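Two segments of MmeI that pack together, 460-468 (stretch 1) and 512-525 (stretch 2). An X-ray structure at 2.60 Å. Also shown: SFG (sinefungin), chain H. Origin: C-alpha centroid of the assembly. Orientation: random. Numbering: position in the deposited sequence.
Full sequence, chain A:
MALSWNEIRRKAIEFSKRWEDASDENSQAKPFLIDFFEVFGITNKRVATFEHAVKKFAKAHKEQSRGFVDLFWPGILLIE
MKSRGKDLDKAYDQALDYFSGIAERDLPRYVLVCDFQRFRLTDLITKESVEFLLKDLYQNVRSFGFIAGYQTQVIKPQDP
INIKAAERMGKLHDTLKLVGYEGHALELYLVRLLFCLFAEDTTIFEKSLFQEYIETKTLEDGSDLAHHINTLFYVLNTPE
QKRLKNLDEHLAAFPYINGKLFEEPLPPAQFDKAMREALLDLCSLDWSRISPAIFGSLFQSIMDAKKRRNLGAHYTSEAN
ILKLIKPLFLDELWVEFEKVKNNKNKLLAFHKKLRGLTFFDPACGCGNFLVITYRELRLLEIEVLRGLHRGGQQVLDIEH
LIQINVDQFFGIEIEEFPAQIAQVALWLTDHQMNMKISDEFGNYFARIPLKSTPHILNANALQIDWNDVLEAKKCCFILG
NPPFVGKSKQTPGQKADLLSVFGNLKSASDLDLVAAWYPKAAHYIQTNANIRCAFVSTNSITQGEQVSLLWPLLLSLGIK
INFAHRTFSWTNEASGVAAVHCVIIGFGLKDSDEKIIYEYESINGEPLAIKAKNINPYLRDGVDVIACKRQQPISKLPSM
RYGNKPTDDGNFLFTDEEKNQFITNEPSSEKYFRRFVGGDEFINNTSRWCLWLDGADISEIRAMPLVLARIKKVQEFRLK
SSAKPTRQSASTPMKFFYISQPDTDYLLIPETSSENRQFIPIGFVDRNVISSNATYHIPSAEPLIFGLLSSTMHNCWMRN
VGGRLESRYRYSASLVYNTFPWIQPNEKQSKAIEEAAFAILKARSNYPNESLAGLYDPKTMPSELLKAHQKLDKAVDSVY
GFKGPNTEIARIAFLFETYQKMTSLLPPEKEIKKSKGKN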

ATOM      1  N   ASN A 460     -10.450  15.293  -7.127  1.00 28.51           N
ATOM      2  CA  ASN A 460     -10.345  13.858  -7.349  1.00 30.64           C
ATOM      3  C   ASN A 460      -9.382  13.639  -8.506  1.00 34.20           C
ATOM      4  O   ASN A 460      -9.768  13.752  -9.674  1.00 36.83           O
ATOM      5  N   ALA A 461      -8.143  13.271  -8.171  1.00 32.87           N
ATOM      6  CA  ALA A 461      -7.050  13.268  -9.138  1.00 32.39           C
ATOM      7  C   ALA A 461      -7.312  12.384 -10.350  1.00 37.30           C
ATOM      8  O   ALA A 461      -6.602  12.512 -11.358  1.00 35.91           O
ATOM      9  N   LEU A 462      -8.284  11.478 -10.276  1.00 36.88           N
ATOM     10  CA  LEU A 462      -8.566  10.608 -11.408  1.00 35.27           C
ATOM     11  C   LEU A 462      -9.576  11.218 -12.374  1.00 40.14           C
ATOM     12  O   LEU A 462      -9.622  10.800 -13.540  1.00 40.68           O
ATOM     13  N   GLN A 463     -10.348  12.221 -11.932  1.00 36.48           N
ATOM     14  CA  GLN A 463     -11.399  12.825 -12.741  1.00 38.28           C
ATOM     15  C   GLN A 463     -11.003  14.147 -13.387  1.00 34.36           C
ATOM     16  O   GLN A 463     -11.730  14.620 -14.257  1.00 40.73           O
ATOM     17  N   ILE A 464      -9.886  14.754 -13.001  1.00 39.37           N
ATOM     18  CA  ILE A 464      -9.504  16.072 -13.493  1.00 32.08           C
ATOM     19  C   ILE A 464      -8.297  15.967 -14.431  1.00 34.98           C
ATOM     20  O   ILE A 464      -7.632  14.935 -14.531  1.00 34.92           O
ATOM     21  N   ASP A 465      -7.995  17.078 -15.090  1.00 33.70           N
ATOM     22  CA  ASP A 465      -6.773  17.211 -15.869  1.00 42.49           C
ATOM     23  C   ASP A 465      -5.679  17.786 -14.966  1.00 40.68           C
ATOM     24  O   ASP A 465      -5.803  18.923 -14.490  1.00 38.26           O
ATOM     25  N   TRP A 466      -4.607  17.009 -14.735  1.00 31.52           N
ATOM     26  CA  TRP A 466      -3.544  17.481 -13.843  1.00 35.06           C
ATOM     27  C   TRP A 466      -3.001  18.852 -14.251  1.00 34.62           C
ATOM     28  O   TRP A 466      -2.606  19.639 -13.385  1.00 32.74           O
ATOM     29  N   ASN A 467      -3.007  19.178 -15.551  1.00 35.90           N
ATOM     30  CA  ASN A 467      -2.524  20.493 -15.984  1.00 39.66           C
ATOM     31  C   ASN A 467      -3.287  21.662 -15.356  1.00 37.37           C
ATOM     32  O   ASN A 467      -2.796  22.793 -15.399  1.00 41.63           O
ATOM     33  N   ASP A 468      -4.465  21.445 -14.771  1.00 36.42           N
ATOM     34  CA  ASP A 468      -5.087  22.566 -14.072  1.00 39.49           C
ATOM     35  C   ASP A 468      -4.405  22.862 -12.739  1.00 42.81           C
ATOM     36  O   ASP A 468      -4.513  23.984 -12.228  1.00 44.09           O
ATOM     37  N   ASP A 512      -5.872  -3.084  -9.041  1.00 33.38           N
ATOM     38  CA  ASP A 512      -5.969  -2.296  -7.825  1.00 31.94           C
ATOM     39  C   ASP A 512      -6.252  -0.851  -8.213  1.00 35.32           C
ATOM     40  O   ASP A 512      -5.883  -0.397  -9.302  1.00 33.35           O
ATOM     41  N   LEU A 513      -6.946  -0.131  -7.329  1.00 31.44           N
ATOM     42  CA  LEU A 513      -7.181   1.283  -7.586  1.00 26.99           C
ATOM     43  C   LEU A 513      -5.871   2.029  -7.828  1.00 32.01           C
ATOM     44  O   LEU A 513      -5.825   2.959  -8.645  1.00 34.08           O
ATOM     45  N   VAL A 514      -4.792   1.643  -7.129  1.00 31.07           N
ATOM     46  CA  VAL A 514      -3.547   2.408  -7.239  1.00 28.78           C
ATOM     47  C   VAL A 514      -3.030   2.399  -8.671  1.00 32.28           C
ATOM     48  O   VAL A 514      -2.379   3.360  -9.111  1.00 31.53           O
ATOM     49  N   ALA A 515      -3.332   1.341  -9.434  1.00 30.52           N
ATOM     50  CA  ALA A 515      -2.869   1.283 -10.815  1.00 28.47           C
ATOM     51  C   ALA A 515      -3.316   2.503 -11.604  1.00 30.81           C
ATOM     52  O   ALA A 515      -2.559   3.012 -12.427  1.00 31.42           O
ATOM     53  N   ALA A 516      -4.509   3.028 -11.307  1.00 37.13           N
ATOM     54  CA  ALA A 516      -5.052   4.185 -12.025  1.00 33.06           C
ATOM     55  C   ALA A 516      -4.082   5.369 -12.120  1.00 31.70           C
ATOM     56  O   ALA A 516      -4.058   6.070 -13.135  1.00 36.24           O
ATOM     57  N   TRP A 517      -3.297   5.639 -11.078  1.00 31.11           N
ATOM     58  CA  TRP A 517      -2.415   6.807 -11.167  1.00 36.32           C
ATOM     59  C   TRP A 517      -1.298   6.637 -12.195  1.00 33.59           C
ATOM     60  O   TRP A 517      -0.726   7.641 -12.625  1.00 32.48           O
ATOM     61  N   TYR A 518      -0.980   5.402 -12.604  1.00 31.01           N
ATOM     62  CA  TYR A 518       0.125   5.207 -13.541  1.00 31.65           C
ATOM     63  C   TYR A 518      -0.205   5.688 -14.951  1.00 36.45           C
ATOM     64  O   TYR A 518       0.613   6.421 -15.536  1.00 37.42           O
ATOM     65  N   PRO A 519      -1.332   5.313 -15.566  1.00 35.10           N
ATOM     66  CA  PRO A 519      -1.645   5.879 -16.888  1.00 35.99           C
ATOM     67  C   PRO A 519      -1.867   7.376 -16.844  1.00 36.95           C
ATOM     68  O   PRO A 519      -1.513   8.069 -17.806  1.00 36.25           O
ATOM     69  N   LYS A 520      -2.456   7.891 -15.760  1.00 37.43           N
ATOM     70  CA  LYS A 520      -2.578   9.335 -15.584  1.00 32.93           C
ATOM     71  C   LYS A 520      -1.222  10.003 -15.724  1.00 33.20           C
ATOM     72  O   LYS A 520      -0.994  10.776 -16.660  1.00 37.07           O
ATOM     73  N   ALA A 521      -0.300   9.698 -14.801  1.00 37.24           N
ATOM     74  CA  ALA A 521       1.071  10.195 -14.903  1.00 33.35           C
ATOM     75  C   ALA A 521       1.643   9.954 -16.289  1.00 33.30           C
ATOM     76  O   ALA A 521       2.224  10.863 -16.893  1.00 33.84           O
ATOM     77  N   ALA A 522       1.455   8.743 -16.828  1.00 29.85           N
ATOM     78  CA  ALA A 522       2.027   8.417 -18.134  1.00 33.44           C
ATOM     79  C   ALA A 522       1.466   9.308 -19.236  1.00 34.21           C
ATOM     80  O   ALA A 522       2.192   9.693 -20.156  1.00 38.88           O
ATOM     81  N   HIS A 523       0.177   9.647 -19.169  1.00 40.00           N
ATOM     82  CA  HIS A 523      -0.379  10.570 -20.157  1.00 39.20           C
ATOM     83  C   HIS A 523       0.071  12.002 -19.888  1.00 35.85           C
ATOM     84  O   HIS A 523       0.383  12.749 -20.820  1.00 37.33           O
ATOM     85  N   TYR A 524       0.151  12.381 -18.614  1.00 32.80           N
ATOM     86  CA  TYR A 524       0.551  13.731 -18.244  1.00 30.14           C
ATOM     87  C   TYR A 524       1.957  14.070 -18.732  1.00 37.72           C
ATOM     88  O   TYR A 524       2.197  15.167 -19.252  1.00 42.94           O
ATOM     89  N   ILE A 525       2.915  13.156 -18.556  1.00 38.42           N
ATOM     90  CA  ILE A 525       4.300  13.480 -18.897  1.00 41.10           C
ATOM     91  C   ILE A 525       4.575  13.321 -20.377  1.00 42.04           C
ATOM     92  O   ILE A 525       5.693  13.612 -20.823  1.00 40.62           O
TER

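What fills the apolar part of the contact? Leu 462, rotamer m with chi2 t, leaves the backbone sideways, but its end reaches stretch 2. Its CD2 sits 3.5 Å from the centroid of the Trp 517 six-membered ring, almost on the ring normal, a CH-pi contact over the face. Its CD1 lies 3.7 Å from Ala 516 CB and 4.0 Å from Leu 513 CD1.

How do the aromatic rings meet? Trp 466 (m) points toward the helix and turns its edge to the face of Tyr 524 (t), with the planes at 64°. Its CB is 3.6 Å from Tyr 524 CD1, its CZ3 lies 3.8 Å from Ala 521 CB, and Trp 466 CZ3 lies 3.4 Å from Ala 521 N.

Which polar bond joins the stretches? Lys 520 points toward stretch 1, chi1 at -91°, and its NZ donates to Ile 464 O at 2.6 Å. Its CB packs 3.6 Å from Trp 466 CZ2. Within stretch 1, Trp 466 NE1 donates to Ala 461 O at 2.9 Å.

Where does sinefungin enter? Ala 461 N donates to SFG N1 at 3.1 Å, while SFG N6 bonds weakly to Asn 460 OD1, also 3.1 Å. Trp 517 (m) adds CZ2 at 3.6 Å from SFG C6, so its indole touches both Leu 462 and the ligand.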

ATOM      1  CB  ASN A 460     -11.717  13.243  -7.632  1.00 34.03           C
ATOM      2  CG  ASN A 460     -11.653  11.741  -7.812  1.00 34.50           C
ATOM      3  OD1 ASN A 460     -10.839  11.218  -8.583  1.00 39.72           O
ATOM      4  ND2 ASN A 460     -12.482  11.035  -7.080  1.00 29.53           N
ATOM      5  CB  ALA A 461      -5.769  12.806  -8.463  1.00 35.21           C
ATOM      6  CB  LEU A 462      -9.061   9.242 -10.914  1.00 34.27           C
ATOM      7  CG  LEU A 462      -8.112   8.446  -9.989  1.00 36.41           C
ATOM      8  CD1 LEU A 462      -8.606   7.039  -9.777  1.00 36.01           C
ATOM      9  CD2 LEU A 462      -6.706   8.402 -10.520  1.00 33.43           C
ATOM     10  CB  GLN A 463     -12.666  13.049 -11.896  1.00 39.90           C
ATOM     11  CG  GLN A 463     -13.433  11.785 -11.564  1.00 38.90           C
ATOM     12  CD  GLN A 463     -14.652  12.042 -10.684  1.00 43.68           C
ATOM     13  OE1 GLN A 463     -14.981  13.189 -10.384  1.00 42.56           O
ATOM     14  NE2 GLN A 463     -15.324  10.967 -10.265  1.00 43.41           N
ATOM     15  CB  ILE A 464      -9.192  17.046 -12.343  1.00 32.32           C
ATOM     16  CG1 ILE A 464      -8.020  16.521 -11.508  1.00 32.39           C
ATOM     17  CG2 ILE A 464     -10.406  17.282 -11.482  1.00 28.52           C
ATOM     18  CD1 ILE A 464      -7.585  17.508 -10.459  1.00 32.55           C
ATOM     19  CB  ASP A 465      -7.024  18.111 -17.083  1.00 41.74           C
ATOM     20  CG  ASP A 465      -5.854  18.145 -18.052  1.00 43.74           C
ATOM     21  OD1 ASP A 465      -4.909  17.338 -17.912  1.00 55.14           O
ATOM     22  OD2 ASP A 465      -5.893  18.976 -18.978  1.00 49.00           O
ATOM     23  CB  TRP A 466      -2.408  16.444 -13.756  1.00 30.27           C
ATOM     24  CG  TRP A 466      -2.829  15.217 -12.971  1.00 32.30           C
ATOM     25  CD1 TRP A 466      -4.030  15.027 -12.352  1.00 29.62           C
ATOM     26  CD2 TRP A 466      -2.065  14.028 -12.722  1.00 31.01           C
ATOM     27  NE1 TRP A 466      -4.074  13.803 -11.747  1.00 27.86           N
ATOM     28  CE2 TRP A 466      -2.881  13.163 -11.958  1.00 35.36           C
ATOM     29  CE3 TRP A 466      -0.775  13.613 -13.062  1.00 30.47           C
ATOM     30  CZ2 TRP A 466      -2.450  11.900 -11.535  1.00 30.51           C
ATOM     31  CZ3 TRP A 466      -0.347  12.361 -12.639  1.00 30.24           C
ATOM     32  CH2 TRP A 466      -1.180  11.523 -11.885  1.00 32.63           C
ATOM     33  CB  ASN A 467      -2.569  20.622 -17.511  1.00 31.40           C
ATOM     34  CG  ASN A 467      -1.504  19.784 -18.196  1.00 41.67           C
ATOM     35  OD1 ASN A 467      -0.307  20.131 -18.191  1.00 36.76           O
ATOM     36  ND2 ASN A 467      -1.928  18.673 -18.795  1.00 37.38           N
ATOM     37  CB  ASP A 468      -6.574  22.303 -13.860  1.00 42.19           C
ATOM     38  CG  ASP A 468      -7.309  22.089 -15.158  1.00 43.34           C
ATOM     39  OD1 ASP A 468      -6.816  22.596 -16.192  1.00 49.53           O
ATOM     40  OD2 ASP A 468      -8.368  21.417 -15.141  1.00 44.51           O
ATOM     41  CB  ASP A 512      -4.673  -2.399  -7.002  1.00 25.29           C
ATOM     42  CG  ASP A 512      -4.869  -2.014  -5.522  1.00 27.43           C
ATOM     43  OD1 ASP A 512      -5.034  -0.801  -5.239  1.00 28.99           O
ATOM     44  OD2 ASP A 512      -4.842  -2.917  -4.638  1.00 23.21           O
ATOM     45  CB  LEU A 513      -7.951   1.920  -6.428  1.00 27.10           C
ATOM     46  CG  LEU A 513      -8.383   3.371  -6.692  1.00 27.69           C
ATOM     47  CD1 LEU A 513      -9.046   3.503  -8.056  1.00 22.86           C
ATOM     48  CD2 LEU A 513      -9.284   3.877  -5.599  1.00 20.73           C
ATOM     49  CB  VAL A 514      -2.476   1.883  -6.257  1.00 31.33           C
ATOM     50  CG1 VAL A 514      -2.055   0.471  -6.593  1.00 25.31           C
ATOM     51  CG2 VAL A 514      -1.255   2.813  -6.244  1.00 33.10           C
ATOM     52  CB  ALA A 515      -3.357   0.004 -11.483  1.00 24.45           C
ATOM     53  CB  ALA A 516      -6.345   4.633 -11.359  1.00 31.72           C
ATOM     54  CB  TRP A 517      -1.790   7.149  -9.808  1.00 33.63           C
ATOM     55  CG  TRP A 517      -2.688   7.961  -8.932  1.00 31.79           C
ATOM     56  CD1 TRP A 517      -2.516   9.255  -8.552  1.00 30.86           C
ATOM     57  CD2 TRP A 517      -3.914   7.530  -8.338  1.00 31.80           C
ATOM     58  NE1 TRP A 517      -3.558   9.657  -7.751  1.00 27.14           N
ATOM     59  CE2 TRP A 517      -4.428   8.613  -7.603  1.00 28.78           C
ATOM     60  CE3 TRP A 517      -4.621   6.326  -8.349  1.00 32.64           C
ATOM     61  CZ2 TRP A 517      -5.617   8.531  -6.884  1.00 34.92           C
ATOM     62  CZ3 TRP A 517      -5.809   6.244  -7.639  1.00 33.62           C
ATOM     63  CH2 TRP A 517      -6.297   7.341  -6.917  1.00 36.03           C
ATOM     64  CB  TYR A 518       0.564   3.741 -13.532  1.00 30.86           C
ATOM     65  CG  TYR A 518       1.367   3.344 -12.318  1.00 32.02           C
ATOM     66  CD1 TYR A 518       0.753   3.156 -11.083  1.00 31.12           C
ATOM     67  CD2 TYR A 518       2.736   3.130 -12.413  1.00 35.76           C
ATOM     68  CE1 TYR A 518       1.472   2.787  -9.979  1.00 31.72           C
ATOM     69  CE2 TYR A 518       3.477   2.756 -11.308  1.00 35.19           C
ATOM     70  CZ  TYR A 518       2.839   2.590 -10.095  1.00 36.93           C
ATOM     71  OH  TYR A 518       3.566   2.218  -8.997  1.00 35.06           O
ATOM     72  CB  PRO A 519      -2.928   5.140 -17.295  1.00 39.49           C
ATOM     73  CG  PRO A 519      -2.924   3.911 -16.486  1.00 40.08           C
ATOM     74  CD  PRO A 519      -2.323   4.300 -15.179  1.00 35.01           C
ATOM     75  CB  LYS A 520      -3.209   9.653 -14.227  1.00 30.36           C
ATOM     76  CG  LYS A 520      -4.703   9.769 -14.284  1.00 32.31           C
ATOM     77  CD  LYS A 520      -5.109  10.935 -15.165  1.00 30.95           C
ATOM     78  CE  LYS A 520      -6.406  11.572 -14.710  1.00 29.48           C
ATOM     79  NZ  LYS A 520      -6.817  12.683 -15.627  1.00 29.83           N
ATOM     80  CB  ALA A 521       1.952   9.526 -13.852  1.00 33.18           C
ATOM     81  CB  ALA A 522       1.789   6.949 -18.468  1.00 34.74           C
ATOM     82  CB  HIS A 523      -1.908  10.465 -20.180  1.00 35.20           C
ATOM     83  CG  HIS A 523      -2.417   9.290 -20.966  1.00 47.41           C
ATOM     84  ND1 HIS A 523      -2.996   8.185 -20.374  1.00 51.12           N
ATOM     85  CD2 HIS A 523      -2.413   9.040 -22.297  1.00 48.51           C
ATOM     86  CE1 HIS A 523      -3.337   7.312 -21.307  1.00 43.88           C
ATOM     87  NE2 HIS A 523      -2.995   7.808 -22.482  1.00 49.13           N
ATOM     88  CB  TYR A 524       0.464  13.859 -16.730  1.00 33.55           C
ATOM     89  CG  TYR A 524       0.913  15.184 -16.159  1.00 36.38           C
ATOM     90  CD1 TYR A 524       0.150  16.330 -16.325  1.00 37.45           C
ATOM     91  CD2 TYR A 524       2.071  15.278 -15.412  1.00 32.04           C
ATOM     92  CE1 TYR A 524       0.556  17.538 -15.782  1.00 36.75           C
ATOM     93  CE2 TYR A 524       2.477  16.479 -14.865  1.00 32.36           C
ATOM     94  CZ  TYR A 524       1.717  17.600 -15.050  1.00 34.03           C
ATOM     95  OH  TYR A 524       2.111  18.797 -14.502  1.00 38.58           O
ATOM     96  CB  ILE A 525       5.318  12.630 -18.102  1.00 32.29           C
ATOM     97  CG1 ILE A 525       5.265  11.166 -18.525  1.00 33.32           C
ATOM     98  CG2 ILE A 525       5.050  12.742 -16.613  1.00 28.47           C
ATOM     99  CD1 ILE A 525       6.321  10.321 -17.839  1.00 34.26           C
TER
HETATM  100  N   SFG H1002       1.221  10.314   1.263  1.00 39.36           N
HETATM  101  CA  SFG H1002       0.243  10.842   2.192  1.00 41.66           C
HETATM  102  C   SFG H1002       0.961  11.083   3.506  1.00 44.47           C
HETATM  103  O   SFG H1002       2.177  10.799   3.586  1.00 45.42           O
HETATM  104  OXT SFG H1002       0.366  11.564   4.500  1.00 43.95           O
HETATM  105  CB  SFG H1002      -0.892   9.843   2.389  1.00 40.94           C
HETATM  106  CG  SFG H1002      -1.464   9.507   1.020  1.00 38.68           C
HETATM  107  CD  SFG H1002      -2.387   8.328   1.232  1.00 36.43           C
HETATM  108  NE  SFG H1002      -1.554   7.142   1.260  1.00 35.96           N
HETATM  109  C5' SFG H1002      -3.455   8.234   0.130  1.00 40.93           C
HETATM  110  C4' SFG H1002      -4.307   9.535  -0.055  1.00 40.18           C
HETATM  111  O4' SFG H1002      -4.910   9.483  -1.209  1.00 39.00           O
HETATM  112  C3' SFG H1002      -5.460   9.681   0.954  1.00 45.25           C
HETATM  113  O3' SFG H1002      -5.184  10.753   1.734  1.00 50.67           O
HETATM  114  C2' SFG H1002      -6.754   9.881   0.111  1.00 42.99           C
HETATM  115  O2' SFG H1002      -7.621  10.954   0.676  1.00 45.35           O
HETATM  116  C1' SFG H1002      -6.313  10.260  -1.046  1.00 38.60           C
HETATM  117  N9  SFG H1002      -7.108   9.803  -2.142  1.00 33.27           N
HETATM  118  C8  SFG H1002      -7.727   8.634  -2.284  1.00 37.02           C
HETATM  119  N7  SFG H1002      -8.311   8.611  -3.484  1.00 34.95           N
HETATM  120  C5  SFG H1002      -8.042   9.770  -4.085  1.00 38.51           C
HETATM  121  C6  SFG H1002      -8.412  10.253  -5.317  1.00 37.93           C
HETATM  122  N6  SFG H1002      -9.196   9.692  -6.389  1.00 32.91           N
HETATM  123  N1  SFG H1002      -8.027  11.458  -5.719  1.00 36.32           N
HETATM  124  C2  SFG H1002      -7.257  12.211  -4.896  1.00 32.87           C
HETATM  125  N3  SFG H1002      -6.896  11.736  -3.676  1.00 34.79           N
HETATM  126  C4  SFG H1002      -7.290  10.508  -3.268  1.00 35.93           C